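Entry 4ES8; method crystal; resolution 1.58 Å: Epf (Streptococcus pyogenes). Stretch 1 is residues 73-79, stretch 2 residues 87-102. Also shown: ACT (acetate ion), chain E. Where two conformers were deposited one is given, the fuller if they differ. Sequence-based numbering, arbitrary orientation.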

ATOM      1  N   VAL A  73       2.508  24.815 -24.436  1.00 12.64           N
ATOM      2  CA  VAL A  73       3.933  24.579 -24.657  0.50 11.80           C
ATOM      3  C   VAL A  73       4.190  23.335 -25.546  1.00 15.02           C
ATOM      4  O   VAL A  73       5.116  23.389 -26.362  1.00 14.37           O
ATOM      5  CB  VAL A  73       4.726  24.566 -23.325  0.50 15.39           C
ATOM      6  CG1 VAL A  73       4.221  23.511 -22.350  0.50 13.84           C
ATOM      7  CG2 VAL A  73       6.233  24.481 -23.538  0.50 15.85           C
ATOM      8  N   LYS A  74       3.390  22.245 -25.416  1.00 11.21           N
ATOM      9  CA  LYS A  74       3.523  21.064 -26.295  1.00 10.93           C
ATOM     10  C   LYS A  74       4.955  20.450 -26.290  1.00 14.26           C
ATOM     11  O   LYS A  74       5.395  19.875 -27.309  1.00 13.46           O
ATOM     12  CB  LYS A  74       3.109  21.406 -27.765  1.00 12.50           C
ATOM     13  CG  LYS A  74       1.757  22.097 -27.896  1.00 17.48           C
ATOM     14  CD  LYS A  74       1.381  22.285 -29.366  1.00 27.60           C
ATOM     15  CE  LYS A  74       0.812  23.650 -29.641  1.00 49.09           C
ATOM     16  NZ  LYS A  74       0.467  23.809 -31.083  1.00 58.17           N
ATOM     17  N   ASP A  75       5.652  20.506 -25.142  1.00 10.32           N
ATOM     18  CA  ASP A  75       6.981  19.897 -24.994  1.00  9.98           C
ATOM     19  C   ASP A  75       6.823  18.401 -24.706  1.00 13.95           C
ATOM     20  O   ASP A  75       7.532  17.579 -25.292  1.00 15.30           O
ATOM     21  CB  ASP A  75       7.821  20.585 -23.900  1.00 11.58           C
ATOM     22  CG  ASP A  75       7.108  20.903 -22.595  1.00  9.75           C
ATOM     23  OD1 ASP A  75       5.903  20.545 -22.462  1.00 10.33           O
ATOM     24  OD2 ASP A  75       7.746  21.505 -21.703  1.00 14.14           O
ATOM     25  N   SER A  76       5.852  18.044 -23.864  1.00  8.91           N
ATOM     26  CA  SER A  76       5.553  16.657 -23.573  1.00  7.84           C
ATOM     27  C   SER A  76       4.116  16.375 -23.956  1.00 11.40           C
ATOM     28  O   SER A  76       3.276  17.292 -23.976  1.00 11.10           O
ATOM     29  CB  SER A  76       5.802  16.336 -22.094  1.00  9.25           C
ATOM     30  OG  SER A  76       5.195  17.313 -21.250  1.00  9.89           O
ATOM     31  N   TYR A  77       3.846  15.123 -24.339  1.00  6.83           N
ATOM     32  CA  TYR A  77       2.508  14.605 -24.553  1.00  6.43           C
ATOM     33  C   TYR A  77       2.345  13.450 -23.610  1.00  9.98           C
ATOM     34  O   TYR A  77       3.338  12.801 -23.261  1.00  9.24           O
ATOM     35  CB  TYR A  77       2.302  14.126 -26.019  1.00  7.17           C
ATOM     36  CG  TYR A  77       2.152  15.245 -27.030  1.00  8.38           C
ATOM     37  CD1 TYR A  77       3.201  16.128 -27.291  1.00 10.61           C
ATOM     38  CD2 TYR A  77       0.985  15.379 -27.775  1.00  9.76           C
ATOM     39  CE1 TYR A  77       3.063  17.161 -28.229  1.00 10.07           C
ATOM     40  CE2 TYR A  77       0.844  16.391 -28.728  1.00  9.95           C
ATOM     41  CZ  TYR A  77       1.884  17.276 -28.949  1.00 12.68           C
ATOM     42  OH  TYR A  77       1.719  18.294 -29.873  1.00 15.00           O
ATOM     43  N   ILE A  78       1.108  13.159 -23.217  1.00  7.60           N
ATOM     44  CA  ILE A  78       0.819  12.060 -22.288  1.00  6.57           C
ATOM     45  C   ILE A  78      -0.330  11.225 -22.838  1.00 10.03           C
ATOM     46  O   ILE A  78      -1.175  11.745 -23.582  1.00  9.98           O
ATOM     47  CB  ILE A  78       0.518  12.614 -20.882  1.00  8.33           C
ATOM     48  CG1 ILE A  78      -0.700  13.579 -20.890  1.00  9.04           C
ATOM     49  CG2 ILE A  78       1.811  13.271 -20.293  1.00  8.25           C
ATOM     50  CD1 ILE A  78      -1.062  14.106 -19.465  1.00  7.84           C
ATOM     51  N   LYS A  79      -0.382   9.939 -22.461  1.00  6.97           N
ATOM     52  CA  LYS A  79      -1.423   9.050 -22.998  1.00  6.53           C
ATOM     53  C   LYS A  79      -1.802   8.025 -21.968  1.00  9.31           C
ATOM     54  O   LYS A  79      -0.923   7.434 -21.318  1.00  8.62           O
ATOM     55  CB  LYS A  79      -0.937   8.352 -24.287  1.00  9.00           C
ATOM     56  CG  LYS A  79      -1.952   7.416 -24.948  1.00  9.83           C
ATOM     57  CD  LYS A  79      -1.444   6.872 -26.322  1.00 11.50           C
ATOM     58  CE  LYS A  79      -0.184   6.020 -26.247  1.00 13.91           C
ATOM     59  NZ  LYS A  79      -0.394   4.733 -25.520  1.00 13.59           N
ATOM     60  N   ALA A  87       4.415   8.700 -21.401  1.00  6.82           N
ATOM     61  CA  ALA A  87       4.878  10.056 -21.695  1.00  6.44           C
ATOM     62  C   ALA A  87       5.685  10.060 -22.971  1.00 10.09           C
ATOM     63  O   ALA A  87       6.373   9.071 -23.278  1.00  8.35           O
ATOM     64  CB  ALA A  87       5.731  10.592 -20.553  1.00  7.54           C
ATOM     65  N   ARG A  88       5.610  11.175 -23.699  1.00  6.47           N
ATOM     66  CA  ARG A  88       6.361  11.406 -24.930  1.00  6.56           C
ATOM     67  C   ARG A  88       7.057  12.734 -24.784  1.00 10.94           C
ATOM     68  O   ARG A  88       6.399  13.732 -24.459  1.00 10.08           O
ATOM     69  CB  ARG A  88       5.444  11.406 -26.162  1.00  9.34           C
ATOM     70  CG  ARG A  88       6.125  11.970 -27.416  1.00 10.36           C
ATOM     71  CD  ARG A  88       5.299  11.737 -28.671  1.00  9.64           C
ATOM     72  NE  ARG A  88       5.239  10.320 -28.988  1.00 10.12           N
ATOM     73  CZ  ARG A  88       4.416   9.796 -29.886  1.00 15.03           C
ATOM     74  NH1 ARG A  88       3.635  10.584 -30.626  1.00 13.75           N
ATOM     75  NH2 ARG A  88       4.394   8.488 -30.088  1.00 11.24           N
ATOM     76  N   TYR A  89       8.372  12.752 -24.980  1.00  7.27           N
ATOM     77  CA  TYR A  89       9.172  13.995 -24.952  1.00  6.17           C
ATOM     78  C   TYR A  89       9.452  14.428 -26.397  1.00 11.41           C
ATOM     79  O   TYR A  89       9.924  13.619 -27.211  1.00  9.26           O
ATOM     80  CB  TYR A  89      10.484  13.800 -24.189  1.00  7.04           C
ATOM     81  CG  TYR A  89      10.281  13.443 -22.740  1.00  7.01           C
ATOM     82  CD1 TYR A  89      10.080  12.120 -22.346  1.00  8.65           C
ATOM     83  CD2 TYR A  89      10.242  14.433 -21.758  1.00  7.58           C
ATOM     84  CE1 TYR A  89       9.868  11.786 -21.008  1.00  7.66           C
ATOM     85  CE2 TYR A  89      10.046  14.109 -20.420  1.00  8.44           C
ATOM     86  CZ  TYR A  89       9.862  12.786 -20.050  1.00  9.83           C
ATOM     87  OH  TYR A  89       9.668  12.468 -18.730  1.00  8.43           O
ATOM     88  N   LYS A  90       9.098  15.670 -26.736  1.00  9.79           N
ATOM     89  CA  LYS A  90       9.283  16.193 -28.089  1.00  8.96           C
ATOM     90  C   LYS A  90      10.612  16.904 -28.222  1.00 11.30           C
ATOM     91  O   LYS A  90      11.204  17.309 -27.230  1.00 10.63           O
ATOM     92  CB  LYS A  90       8.132  17.172 -28.454  1.00 10.40           C
ATOM     93  CG  LYS A  90       6.721  16.600 -28.245  1.00 12.72           C
ATOM     94  CD  LYS A  90       6.352  15.529 -29.263  1.00 13.29           C
ATOM     95  CE  LYS A  90       6.136  16.107 -30.655  1.00 13.73           C
ATOM     96  NZ  LYS A  90       5.757  15.043 -31.645  1.00 15.14           N
ATOM     97  N   THR A  91      11.050  17.155 -29.473  1.00  8.34           N
ATOM     98  CA  THR A  91      12.307  17.854 -29.710  1.00  7.33           C
ATOM     99  C   THR A  91      12.287  19.291 -29.149  1.00 13.45           C
ATOM    100  O   THR A  91      13.358  19.841 -28.908  1.00 15.98           O
ATOM    101  CB  THR A  91      12.657  17.895 -31.218  1.00 12.59           C
ATOM    102  OG1 THR A  91      11.644  18.610 -31.906  1.00 12.61           O
ATOM    103  CG2 THR A  91      12.809  16.518 -31.827  1.00 12.78           C
ATOM    104  N   SER A  92      11.094  19.899 -28.982  1.00 11.87           N
ATOM    105  CA  SER A  92      11.010  21.274 -28.463  1.00 12.40           C
ATOM    106  C   SER A  92      11.206  21.331 -26.934  1.00 15.35           C
ATOM    107  O   SER A  92      11.315  22.429 -26.378  1.00 15.03           O
ATOM    108  CB  SER A  92       9.679  21.900 -28.853  1.00 14.08           C
ATOM    109  OG  SER A  92       8.599  21.138 -28.356  1.00 15.55           O
ATOM    110  N   THR A  93      11.256  20.158 -26.247  1.00 10.24           N
ATOM    111  CA  THR A  93      11.488  20.092 -24.798  1.00  9.32           C
ATOM    112  C   THR A  93      12.759  20.834 -24.424  1.00 14.47           C
ATOM    113  O   THR A  93      13.776  20.667 -25.097  1.00 13.52           O
ATOM    114  CB  THR A  93      11.657  18.602 -24.372  1.00 11.23           C
ATOM    115  OG1 THR A  93      10.447  17.887 -24.613  1.00 13.33           O
ATOM    116  CG2 THR A  93      12.022  18.435 -22.894  1.00 14.58           C
ATOM    117  N   THR A  94      12.719  21.625 -23.336  1.00 10.07           N
ATOM    118  CA  THR A  94      13.913  22.248 -22.787  1.00 10.39           C
ATOM    119  C   THR A  94      14.436  21.319 -21.722  1.00 14.67           C
ATOM    120  O   THR A  94      13.777  21.130 -20.698  1.00 15.27           O
ATOM    121  CB  THR A  94      13.627  23.655 -22.238  1.00 17.63           C
ATOM    122  OG1 THR A  94      13.130  24.477 -23.296  1.00 17.63           O
ATOM    123  CG2 THR A  94      14.881  24.301 -21.588  1.00 17.62           C
ATOM    124  N   ALA A  95      15.610  20.750 -21.943  1.00 12.42           N
ATOM    125  CA  ALA A  95      16.163  19.791 -21.011  1.00 11.63           C
ATOM    126  C   ALA A  95      17.112  20.436 -20.008  1.00 14.49           C
ATOM    127  O   ALA A  95      17.740  21.448 -20.347  1.00 16.65           O
ATOM    128  CB  ALA A  95      16.877  18.685 -21.782  1.00 13.07           C
ATOM    129  N   PRO A  96      17.280  19.857 -18.794  1.00 10.80           N
ATOM    130  CA  PRO A  96      16.563  18.674 -18.270  1.00  9.32           C
ATOM    131  C   PRO A  96      15.091  18.977 -17.992  1.00 10.15           C
ATOM    132  O   PRO A  96      14.717  20.116 -17.682  1.00  8.84           O
ATOM    133  CB  PRO A  96      17.317  18.315 -16.972  1.00 11.66           C
ATOM    134  CG  PRO A  96      18.528  19.236 -16.916  1.00 18.22           C
ATOM    135  CD  PRO A  96      18.203  20.415 -17.786  1.00 13.54           C
ATOM    136  N   TYR A  97      14.256  17.947 -18.142  1.00  7.29           N
ATOM    137  CA  TYR A  97      12.812  18.081 -17.976  1.00  6.21           C
ATOM    138  C   TYR A  97      12.244  16.741 -17.560  1.00  9.19           C
ATOM    139  O   TYR A  97      12.685  15.709 -18.072  1.00  8.74           O
ATOM    140  CB  TYR A  97      12.213  18.545 -19.301  1.00  7.53           C
ATOM    141  CG  TYR A  97      10.709  18.646 -19.327  1.00  8.47           C
ATOM    142  CD1 TYR A  97      10.056  19.736 -18.764  1.00  9.34           C
ATOM    143  CD2 TYR A  97       9.939  17.703 -20.006  1.00  9.06           C
ATOM    144  CE1 TYR A  97       8.670  19.865 -18.839  1.00 10.12           C
ATOM    145  CE2 TYR A  97       8.553  17.797 -20.049  1.00  9.29           C
ATOM    146  CZ  TYR A  97       7.923  18.888 -19.472  1.00 12.60           C
ATOM    147  OH  TYR A  97       6.558  19.030 -19.549  1.00  8.94           O
ATOM    148  N   SER A  98      11.261  16.754 -16.656  1.00  6.52           N
ATOM    149  CA  SER A  98      10.691  15.508 -16.188  1.00  5.66           C
ATOM    150  C   SER A  98       9.176  15.524 -16.172  1.00  7.15           C
ATOM    151  O   SER A  98       8.583  16.526 -15.762  1.00  7.89           O
ATOM    152  CB  SER A  98      11.198  15.194 -14.777  1.00  6.51           C
ATOM    153  OG  SER A  98      10.499  14.108 -14.184  1.00  6.46           O
ATOM    154  N   VAL A  99       8.567  14.390 -16.570  1.00  6.09           N
ATOM    155  CA  VAL A  99       7.116  14.165 -16.457  1.00  6.44           C
ATOM    156  C   VAL A  99       6.916  13.060 -15.412  1.00  9.20           C
ATOM    157  O   VAL A  99       7.633  12.055 -15.432  1.00  9.07           O
ATOM    158  CB  VAL A  99       6.473  13.780 -17.816  1.00  9.26           C
ATOM    159  CG1 VAL A  99       5.020  13.339 -17.642  1.00  9.48           C
ATOM    160  CG2 VAL A  99       6.573  14.932 -18.810  1.00  9.43           C
ATOM    161  N   ALA A 100       5.933  13.224 -14.521  1.00  6.59           N
ATOM    162  CA  ALA A 100       5.626  12.192 -13.535  1.00  6.69           C
ATOM    163  C   ALA A 100       4.149  11.931 -13.537  1.00  7.96           C
ATOM    164  O   ALA A 100       3.351  12.872 -13.677  1.00  8.33           O
ATOM    165  CB  ALA A 100       6.072  12.616 -12.152  1.00  7.90           C
ATOM    166  N   PHE A 101       3.784  10.670 -13.324  1.00  4.39           N
ATOM    167  CA  PHE A 101       2.393  10.282 -13.142  1.00  3.47           C
ATOM    168  C   PHE A 101       2.153   9.793 -11.723  1.00  6.97           C
ATOM    169  O   PHE A 101       3.045   9.210 -11.102  1.00  6.80           O
ATOM    170  CB  PHE A 101       2.019   9.153 -14.115  1.00  4.66           C
ATOM    171  CG  PHE A 101       2.253   9.541 -15.556  1.00  6.14           C
ATOM    172  CD1 PHE A 101       1.535  10.577 -16.140  1.00  8.48           C
ATOM    173  CD2 PHE A 101       3.170   8.846 -16.340  1.00  7.26           C
ATOM    174  CE1 PHE A 101       1.762  10.946 -17.467  1.00  8.47           C
ATOM    175  CE2 PHE A 101       3.387   9.207 -17.663  1.00  9.17           C
ATOM    176  CZ  PHE A 101       2.668  10.242 -18.230  1.00  7.75           C
ATOM    177  N   LYS A 102       0.935   9.987 -11.212  1.00  5.36           N
ATOM    178  CA  LYS A 102       0.545   9.382  -9.952  1.00  4.80           C
ATOM    179  C   LYS A 102      -0.613   8.462 -10.236  1.00  7.79           C
ATOM    180  O   LYS A 102      -1.659   8.910 -10.738  1.00  8.01           O
ATOM    181  CB  LYS A 102       0.169  10.435  -8.881  1.00  7.99           C
ATOM    182  CG  LYS A 102       1.391  11.017  -8.191  1.00  7.18           C
ATOM    183  CD  LYS A 102       0.976  11.927  -7.019  1.00  8.00           C
ATOM    184  CE  LYS A 102       2.111  12.128  -6.063  1.00  8.74           C
ATOM    185  NZ  LYS A 102       1.660  12.843  -4.815  1.00  7.84           N
TER
HETATM  186  C   ACT E 503       2.301  13.993 -31.316  1.00 26.59           C
HETATM  187  O   ACT E 503       2.120  15.119 -31.828  1.00 27.59           O
HETATM  188  OXT ACT E 503       3.456  13.530 -31.167  1.00 23.21           O
HETATM  189  CH3 ACT E 503       1.067  13.153 -31.022  1.00 26.30           C
HETATM  190  O   HOH W   1       7.789  22.908 -26.547  1.00 19.81           O
HETATM  191  O   HOH W   2      10.378  21.481 -21.539  1.00 23.32           O

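Residues 76-79 and 87-89 of Epf run antiparallel as neighbouring strands, their axes 4.6 Å apart at closest approach, while strand 97-102 runs nearly parallel to the first, 9.2 Å away, and meets it through side chains. The contact buries 553 Å² in all, and D75, Y77 and S76 contribute the largest shares.

Y77 forms the hydrogen-bonded pair with R88. Its N donates to R88 O (2.9 Å) and its O accepts from R88 N (2.8 Å), the narrow ring of two bonds typical of antiparallel strands. S76 with Y89 and I78 with A87 are the non-hydrogen-bonded pairs beside it; there the backbones are joined by CA-H...O contacts, S76 CA to R88 O (3.2 Å) and A87 CA to Y77 O (3.5 Å).

D75, the most covered residue, lies just before the strand and extends the ladder: its O accepts from K90 N (2.9 Å). At K90 the second stretch enters a type I turn ending at T93, closed by T93 N to K90 O (3.0 Å) and reinforced by T93 OG1 donating to the same K90 O (2.8 Å). The turn brings T93 OG1 to 3.0 Å from D75 O. The D75 carboxylate is held in place by S76 N, which donates to D75 OD1 (2.9 Å), and by a water that donates to D75 OD2 (2.6 Å) and accepts from T94 N (3.0 Å), so that the two stretches are also linked through solvent. A second water bridges V73 O and S92 OG, at 2.7 Å from each.

S76, Y89, I78 and A87 share one face of the sheet. There S76 OG and Y97 OH form a hydrogen bond of 2.8 Å, a short polar link between buried side chains, with the serine oxygen at the edge of the tyrosine ring. S76 CB also rests against V99 CG2 (3.7 Å). Farther along, the contact turns apolar: I78 CG2 meets the edge of the F101 ring at CE1 (3.7 Å) and approaches V99 CG1 (4.2 Å).

Y77 and R88 project from the other face, their CB atoms 4.2 Å apart. The aliphatic part of K90 packs by the tyrosine, CG to Y77 CD1 at 3.7 Å; its ammonium, NZ 5.4 Å from the ring centroid, offers at most a weak cation-pi attraction. An acetate, probably from the crystallisation liquor, lies over one face of the Y77 ring. Its OXT accepts from both R88 NH1 (3.0 Å) and K90 NZ (2.8 Å), so that one negatively charged ion bonds to two cationic side chains.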